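L-amino acid deaminase (Proteus vulgaris, PDB 5HXW) is a membrane-bound flavoprotein that binds FAD and probably catalyses the oxidative deamination of L-amino acids. Local coordinates at residues 299-304 / 327-332; 305-310 / 335-340. All coordinates share one frame; numbering follows the deposited sequence.

Interaction 1 of 2, residues 299-304 / 327-332. With 16A (cetyl-trimethyl-ammonium), chain I; 16A (cetyl-trimethyl-ammonium), chain J.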
loop_
_atom_site.group_PDB
_atom_site.type_symbol
_atom_site.label_atom_id
_atom_site.label_comp_id
_atom_site.label_asym_id
_atom_site.label_seq_id
_atom_site.Cartn_x
_atom_site.Cartn_y
_atom_site.Cartn_z
ATOM N N VAL A 299 15.450 -6.239 -0.117
ATOM C CA VAL A 299 15.897 -5.531 1.093
ATOM C C VAL A 299 15.000 -4.346 1.485
ATOM O O VAL A 299 14.828 -3.396 0.714
ATOM C CB VAL A 299 17.385 -5.101 0.969
ATOM C CG1 VAL A 299 17.836 -4.286 2.175
ATOM C CG2 VAL A 299 18.285 -6.320 0.800
ATOM N N ILE A 300 14.432 -4.438 2.689
ATOM C CA ILE A 300 13.675 -3.353 3.322
ATOM C C ILE A 300 14.587 -2.639 4.330
ATOM O O ILE A 300 15.190 -3.278 5.196
ATOM C CB ILE A 300 12.390 -3.871 4.034
ATOM C CG1 ILE A 300 11.522 -4.750 3.105
ATOM C CG2 ILE A 300 11.589 -2.728 4.657
ATOM C CD1 ILE A 300 10.829 -4.043 1.953
ATOM N N VAL A 301 14.684 -1.317 4.200
ATOM C CA VAL A 301 15.508 -0.495 5.085
ATOM C C VAL A 301 14.617 0.182 6.129
ATOM O O VAL A 301 13.730 0.961 5.779
ATOM C CB VAL A 301 16.350 0.539 4.284
ATOM C CG1 VAL A 301 16.966 1.590 5.195
ATOM C CG2 VAL A 301 17.447 -0.157 3.493
ATOM N N ALA A 302 14.846 -0.136 7.402
ATOM C CA ALA A 302 14.162 0.541 8.506
ATOM C C ALA A 302 15.077 1.591 9.153
ATOM O O ALA A 302 16.039 1.231 9.849
ATOM C CB ALA A 302 13.653 -0.462 9.538
ATOM N N PRO A 303 14.794 2.893 8.908
ATOM C CA PRO A 303 15.602 3.945 9.537
ATOM C C PRO A 303 15.287 4.090 11.023
ATOM O O PRO A 303 14.146 3.873 11.439
ATOM C CB PRO A 303 15.203 5.212 8.777
ATOM C CG PRO A 303 13.830 4.938 8.263
ATOM C CD PRO A 303 13.732 3.453 8.045
ATOM N N VAL A 304 16.305 4.439 11.805
ATOM C CA VAL A 304 16.151 4.702 13.233
ATOM C C VAL A 304 15.439 6.044 13.407
ATOM O O VAL A 304 15.911 7.066 12.909
ATOM C CB VAL A 304 17.517 4.704 13.967
ATOM C CG1 VAL A 304 17.345 4.977 15.458
ATOM C CG2 VAL A 304 18.242 3.382 13.765
ATOM N N HIS A 327 17.136 -4.232 7.156
ATOM C CA HIS A 327 18.358 -3.603 7.656
ATOM C C HIS A 327 18.032 -2.370 8.491
ATOM O O HIS A 327 17.250 -1.509 8.071
ATOM C CB HIS A 327 19.302 -3.213 6.512
ATOM C CG HIS A 327 20.090 -4.358 5.954
ATOM N ND1 HIS A 327 20.190 -4.599 4.601
ATOM C CD2 HIS A 327 20.817 -5.326 6.563
ATOM C CE1 HIS A 327 20.940 -5.668 4.399
ATOM N NE2 HIS A 327 21.333 -6.128 5.573
ATOM N N ILE A 328 18.630 -2.313 9.679
ATOM C CA ILE A 328 18.572 -1.137 10.546
ATOM C C ILE A 328 19.564 -0.118 9.985
ATOM O O ILE A 328 20.727 -0.446 9.725
ATOM C CB ILE A 328 18.897 -1.492 12.029
ATOM C CG1 ILE A 328 17.933 -2.563 12.592
ATOM C CG2 ILE A 328 18.961 -0.249 12.917
ATOM C CD1 ILE A 328 16.449 -2.231 12.566
ATOM N N SER A 329 19.087 1.108 9.789
ATOM C CA SER A 329 19.888 2.165 9.185
ATOM C C SER A 329 19.833 3.456 9.987
ATOM O O SER A 329 18.776 3.849 10.484
ATOM C CB SER A 329 19.423 2.413 7.751
ATOM O OG SER A 329 20.168 3.442 7.133
ATOM N N LEU A 330 20.988 4.105 10.111
ATOM C CA LEU A 330 21.071 5.423 10.725
ATOM C C LEU A 330 21.297 6.480 9.653
ATOM O O LEU A 330 22.305 6.452 8.943
ATOM C CB LEU A 330 22.175 5.480 11.791
ATOM C CG LEU A 330 22.310 6.799 12.570
ATOM C CD1 LEU A 330 21.236 6.934 13.639
ATOM C CD2 LEU A 330 23.691 6.921 13.190
ATOM N N ASN A 331 20.342 7.399 9.543
ATOM C CA ASN A 331 20.407 8.502 8.586
ATOM C C ASN A 331 19.711 9.764 9.111
ATOM O O ASN A 331 19.527 9.919 10.319
ATOM C CB ASN A 331 19.864 8.068 7.216
ATOM C CG ASN A 331 18.416 7.628 7.271
ATOM O OD1 ASN A 331 17.573 8.298 7.858
ATOM N ND2 ASN A 331 18.120 6.497 6.652
ATOM N N GLU A 332 19.314 10.644 8.192
ATOM C CA GLU A 332 18.712 11.939 8.523
ATOM C C GLU A 332 17.301 11.857 9.118
ATOM O O GLU A 332 16.794 12.851 9.649
ATOM C CB GLU A 332 18.764 12.896 7.314
ATOM C CG GLU A 332 17.989 12.463 6.072
ATOM C CD GLU A 332 18.785 11.559 5.144
ATOM O OE1 GLU A 332 19.993 11.817 4.922
ATOM O OE2 GLU A 332 18.190 10.590 4.620
HETATM C C1 16A I . 24.985 4.986 21.621
HETATM C C2 16A I . 23.915 5.703 22.417
HETATM C C3 16A I . 23.964 7.209 22.191
HETATM C C4 16A I . 22.760 7.879 22.843
HETATM C C5 16A I . 22.293 9.085 22.038
HETATM C C6 16A I . 20.886 8.871 21.459
HETATM C C7 16A I . 20.273 10.181 20.951
HETATM C C8 16A I . 20.705 10.524 19.522
HETATM C C9 16A I . 21.669 11.717 19.507
HETATM C C10 16A I . 21.839 12.295 18.104
HETATM C C11 16A I . 22.937 11.576 17.316
HETATM C C12 16A I . 23.085 12.172 15.920
HETATM C C13 16A I . 22.840 11.132 14.831
HETATM C C14 16A I . 22.899 11.796 13.459
HETATM C C15 16A I . 22.551 10.823 12.336
HETATM C C16 16A I . 22.212 11.572 11.035
HETATM N N1 16A I . 23.104 11.355 9.862
HETATM C C17 16A I . 24.355 12.092 10.043
HETATM C C18 16A I . 23.430 9.938 9.622
HETATM C C19 16A I . 22.491 11.896 8.639
HETATM C C1 16A J . 15.133 -2.559 17.065
HETATM C C2 16A J . 14.319 -1.717 16.107
HETATM C C3 16A J . 13.527 -2.598 15.148
HETATM C C4 16A J . 12.854 -1.757 14.071
HETATM C C5 16A J . 12.545 -2.591 12.835
HETATM C C6 16A J . 11.282 -2.085 12.150
HETATM C C7 16A J . 10.826 -3.045 11.059
HETATM C C8 16A J . 10.132 -2.290 9.933
HETATM C C9 16A J . 9.014 -3.132 9.334
HETATM C C10 16A J . 9.326 -3.515 7.890
HETATM C C11 16A J . 8.868 -4.934 7.578
HETATM C C12 16A J . 7.596 -4.925 6.735
HETATM C C13 16A J . 7.811 -5.607 5.390
HETATM C C14 16A J . 6.667 -5.286 4.434
HETATM C C15 16A J . 7.185 -5.015 3.025
HETATM C C16 16A J . 6.165 -5.476 1.973
HETATM N N1 16A J . 6.133 -4.733 0.687
HETATM C C17 16A J . 5.187 -5.420 -0.200
HETATM C C18 16A J . 5.645 -3.356 0.841
HETATM C C19 16A J . 7.438 -4.720 0.003
HETATM O O HOH W 1 17.922 7.064 10.751
#

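Interaction 2 of 2, residues 305-310 / 335-340. With 16A (cetyl-trimethyl-ammonium), chain H; 16A (cetyl-trimethyl-ammonium), chain I.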
loop_
_atom_site.group_PDB
_atom_site.type_symbol
_atom_site.label_atom_id
_atom_site.label_comp_id
_atom_site.label_asym_id
_atom_site.label_seq_id
_atom_site.Cartn_x
_atom_site.Cartn_y
_atom_site.Cartn_z
ATOM N N VAL A 305 14.290 6.015 14.081
ATOM C CA VAL A 305 13.565 7.226 14.490
ATOM C C VAL A 305 13.470 7.300 16.021
ATOM O O VAL A 305 13.966 6.403 16.712
ATOM C CB VAL A 305 12.166 7.341 13.823
ATOM C CG1 VAL A 305 12.301 7.665 12.340
ATOM C CG2 VAL A 305 11.325 6.085 14.045
ATOM N N LYS A 306 12.852 8.362 16.547
ATOM C CA LYS A 306 12.687 8.531 17.998
ATOM C C LYS A 306 11.796 7.428 18.585
ATOM O O LYS A 306 12.018 6.976 19.708
ATOM C CB LYS A 306 12.172 9.941 18.355
ATOM C CG LYS A 306 10.700 10.212 18.055
ATOM C CD LYS A 306 10.324 11.670 18.251
ATOM C CE LYS A 306 8.932 11.922 17.697
ATOM N NZ LYS A 306 8.658 13.360 17.433
ATOM N N GLU A 307 10.822 6.987 17.786
ATOM C CA GLU A 307 9.872 5.940 18.154
ATOM C C GLU A 307 10.516 4.564 18.315
ATOM O O GLU A 307 9.969 3.704 19.017
ATOM C CB GLU A 307 8.745 5.864 17.126
ATOM C CG GLU A 307 7.719 6.984 17.220
ATOM C CD GLU A 307 8.061 8.236 16.417
ATOM O OE1 GLU A 307 9.088 8.268 15.696
ATOM O OE2 GLU A 307 7.277 9.207 16.503
ATOM N N SER A 308 11.672 4.366 17.672
ATOM C CA SER A 308 12.434 3.113 17.755
ATOM C C SER A 308 12.833 2.783 19.188
ATOM O O SER A 308 12.841 1.618 19.578
ATOM C CB SER A 308 13.692 3.179 16.890
ATOM O OG SER A 308 13.417 3.731 15.617
ATOM N N PHE A 309 13.165 3.814 19.959
ATOM C CA PHE A 309 13.590 3.652 21.346
ATOM C C PHE A 309 12.429 3.342 22.302
ATOM O O PHE A 309 12.652 2.800 23.384
ATOM C CB PHE A 309 14.357 4.894 21.817
ATOM C CG PHE A 309 15.593 5.193 21.010
ATOM C CD1 PHE A 309 16.798 4.541 21.284
ATOM C CD2 PHE A 309 15.561 6.138 19.981
ATOM C CE1 PHE A 309 17.943 4.820 20.542
ATOM C CE2 PHE A 309 16.701 6.420 19.235
ATOM C CZ PHE A 309 17.894 5.761 19.516
ATOM N N THR A 310 11.206 3.679 21.888
ATOM C CA THR A 310 10.005 3.508 22.709
ATOM C C THR A 310 9.373 2.122 22.538
ATOM O O THR A 310 9.172 1.410 23.528
ATOM C CB THR A 310 8.960 4.619 22.435
ATOM O OG1 THR A 310 9.579 5.907 22.554
ATOM C CG2 THR A 310 7.783 4.537 23.413
ATOM N N ILE A 335 17.204 12.657 12.960
ATOM C CA ILE A 335 17.246 14.099 13.189
ATOM C C ILE A 335 15.892 14.751 12.867
ATOM O O ILE A 335 15.403 15.568 13.650
ATOM C CB ILE A 335 18.422 14.765 12.423
ATOM C CG1 ILE A 335 19.784 14.137 12.807
ATOM C CG2 ILE A 335 18.430 16.276 12.623
ATOM C CD1 ILE A 335 20.229 14.299 14.254
ATOM N N ASN A 336 15.289 14.366 11.738
ATOM C CA ASN A 336 13.937 14.809 11.371
ATOM C C ASN A 336 12.884 14.410 12.407
ATOM O O ASN A 336 11.990 15.204 12.723
ATOM C CB ASN A 336 13.527 14.279 9.988
ATOM C CG ASN A 336 14.369 14.846 8.848
ATOM O OD1 ASN A 336 15.010 15.889 8.971
ATOM N ND2 ASN A 336 14.357 14.148 7.719
ATOM N N SER A 337 13.011 13.188 12.931
ATOM C CA SER A 337 12.113 12.640 13.950
ATOM C C SER A 337 12.113 13.465 15.233
ATOM O O SER A 337 11.045 13.756 15.779
ATOM C CB SER A 337 12.485 11.192 14.268
ATOM O OG SER A 337 11.449 10.546 14.975
ATOM N N PHE A 338 13.304 13.847 15.695
ATOM C CA PHE A 338 13.444 14.653 16.909
ATOM C C PHE A 338 12.956 16.091 16.743
ATOM O O PHE A 338 12.570 16.732 17.724
ATOM C CB PHE A 338 14.882 14.623 17.447
ATOM C CG PHE A 338 15.199 13.403 18.271
ATOM C CD1 PHE A 338 14.550 13.172 19.490
ATOM C CD2 PHE A 338 16.155 12.486 17.840
ATOM C CE1 PHE A 338 14.843 12.046 20.252
ATOM C CE2 PHE A 338 16.453 11.360 18.600
ATOM C CZ PHE A 338 15.797 11.140 19.807
ATOM N N MET A 339 12.968 16.592 15.508
ATOM C CA MET A 339 12.515 17.960 15.246
ATOM C C MET A 339 11.099 18.069 14.643
ATOM O O MET A 339 10.639 19.164 14.312
ATOM C CB MET A 339 13.576 18.763 14.479
ATOM C CG MET A 339 13.721 18.482 12.993
ATOM S SD MET A 339 15.256 19.175 12.335
ATOM C CE MET A 339 15.363 20.772 13.145
ATOM N N GLN A 340 10.427 16.928 14.512
ATOM C CA GLN A 340 8.984 16.894 14.318
ATOM C C GLN A 340 8.334 17.043 15.687
ATOM O O GLN A 340 8.654 16.290 16.615
ATOM C CB GLN A 340 8.544 15.577 13.676
ATOM C CG GLN A 340 8.666 15.539 12.161
ATOM C CD GLN A 340 8.492 14.147 11.574
ATOM O OE1 GLN A 340 7.884 13.261 12.181
ATOM N NE2 GLN A 340 9.025 13.950 10.376
HETATM C C1 16A H . 28.278 15.660 20.347
HETATM C C2 16A H . 27.030 15.133 19.672
HETATM C C3 16A H . 25.955 16.212 19.601
HETATM C C4 16A H . 24.833 15.817 18.649
HETATM C C5 16A H . 23.578 16.637 18.931
HETATM C C6 16A H . 22.831 16.972 17.646
HETATM C C7 16A H . 21.329 16.819 17.845
HETATM C C8 16A H . 20.549 17.807 16.987
HETATM C C9 16A H . 19.179 17.236 16.636
HETATM C C10 16A H . 18.111 18.321 16.632
HETATM C C11 16A H . 17.246 18.263 17.885
HETATM C C12 16A H . 15.795 18.583 17.552
HETATM C C13 16A H . 15.421 19.994 17.989
HETATM C C14 16A H . 14.349 19.940 19.068
HETATM C C15 16A H . 13.160 20.835 18.734
HETATM C C16 16A H . 11.900 19.997 18.467
HETATM N N1 16A H . 10.824 20.002 19.501
HETATM C C17 16A H . 11.258 19.466 20.808
HETATM C C18 16A H . 10.250 21.350 19.697
HETATM C C19 16A H . 9.749 19.130 19.015
HETATM C C1 16A I . 24.985 4.986 21.621
HETATM C C2 16A I . 23.915 5.703 22.417
HETATM C C3 16A I . 23.964 7.209 22.191
HETATM C C4 16A I . 22.760 7.879 22.843
HETATM C C5 16A I . 22.293 9.085 22.038
HETATM C C6 16A I . 20.886 8.871 21.459
HETATM C C7 16A I . 20.273 10.181 20.951
HETATM C C8 16A I . 20.705 10.524 19.522
HETATM C C9 16A I . 21.669 11.717 19.507
HETATM C C10 16A I . 21.839 12.295 18.104
HETATM C C11 16A I . 22.937 11.576 17.316
HETATM C C12 16A I . 23.085 12.172 15.920
HETATM C C13 16A I . 22.840 11.132 14.831
HETATM C C14 16A I . 22.899 11.796 13.459
HETATM C C15 16A I . 22.551 10.823 12.336
HETATM C C16 16A I . 22.212 11.572 11.035
HETATM N N1 16A I . 23.104 11.355 9.862
HETATM C C17 16A I . 24.355 12.092 10.043
HETATM C C18 16A I . 23.430 9.938 9.622
HETATM C C19 16A I . 22.491 11.896 8.639
#

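Interaction 1 of 2, residues 299-304 / 327-332
A parallel edge of the large mixed beta sheet in this FAD-dependent oxidoreductase fold joins Val301 to His327, Ala302 to Ile328 and Pro303 to Ser329. Strands 293-303 and 326-329 belong to a beta-alpha-beta unit, and their short segments run in the same sense at 36°. Four backbone hydrogen bonds stagger along them: His327 N to Ile300 O, Ala302 N to His327 O (2.8 Å), Ser329 N to Ala302 O and Val304 N to Ser329 O. Ile328 CA adds a CA-H...O contact to Ala302 O at 3.5 Å. Residues alternate between the two faces. On one, Val301 CG1, anti to its backbone N (chi1 167°), rests 3.6 Å from Ser329 CB. On the other, Ala302 CB and Ile328 CD1 both meet the alkyl chain of one cetyl-trimethyl-ammonium, each 3.9 Å from its nearest carbon (C6 and C3), and Ile300 CD1 touches C15 nearer the head group. Val304 CG2 meets Ile328 CG2 at 3.8 Å, the two side chains passing at a slant. Where the strands end, a water accepts from Asn331 N and lies 2.9 Å from Val304 O. Asn331 is the N-cap of helix 332-339, its OD1 accepting from Gln333 N, while its ND2 lies 3.8 Å from Pro303 CB.

Interaction 2 of 2, residues 305-310 / 335-340
Lys306 lies across Ser337 and Phe338, and each part of its side chain meets a different group. At the near end, CB sits over one face of the Phe338 ring, 4.1 Å from the centroid and 19° off the ring normal, with the offset toward the rim atom CE1; this is a CH-pi contact. CG stands between the backbone N and the carbonyl carbon, which sets it beside Ser337 OG. The chain beyond CG is extended; CD and CE lie near Ser337 O, and NZ reaches that same carbonyl. There NZ donates to Ser337 O at 2.9 Å, tilted 22° from the carbonyl plane. Gln340 O is also close to NZ, but the angle is poor for a hydrogen bond. Backbone and side chain of Lys306 thus grip one residue twice, because Lys306 N also donates to Ser337 OG, nearly straight at 168°. Ser337 OG, anti to its own backbone N, receives this N-H from the second residue of the type I beta turn that runs from Val305 to Ser308.

That turn leads from strand 293-303 into the short helix 308-311, and the contact therefore sets a turn against the C-terminal part of helix 332-339. Ser308 OG accepts from Val305 N, a side-chain bond inside the turn. The Val305 side chain lies beside Ser337, CB 3.9 Å from Ser337 CB, and also touches Leu257 and Pro258 of strand 257-266. Glu307 OE2 forms a salt bridge with Arg244. On the helix, Ile335 CD1 contacts two cetyl-trimethyl-ammonium chains, and Met339 CB lies 3.8 Å from C12 of the one whose C16 approaches Phe338 O.

Overall arrangement
Interactions 1 and 2 have centres 13 Å apart, on the same side of the chain's centre, and their segments alternate: 299-304, 305-310, 327-332, 335-340. Strand 293-303 is followed by the turn and helix 308-311, and strand 326-329 by helix 332-339; the two strands pair in interaction 1, and the turn after the first meets the helix after the second in interaction 2. The contacts touch where Val304 CG1 meets Phe309 CE2 at 4.1 Å. One detergent molecule, a cetyl-trimethyl-ammonium, is shared by both contacts, consistent with a surface that may face lipid in this membrane-bound enzyme.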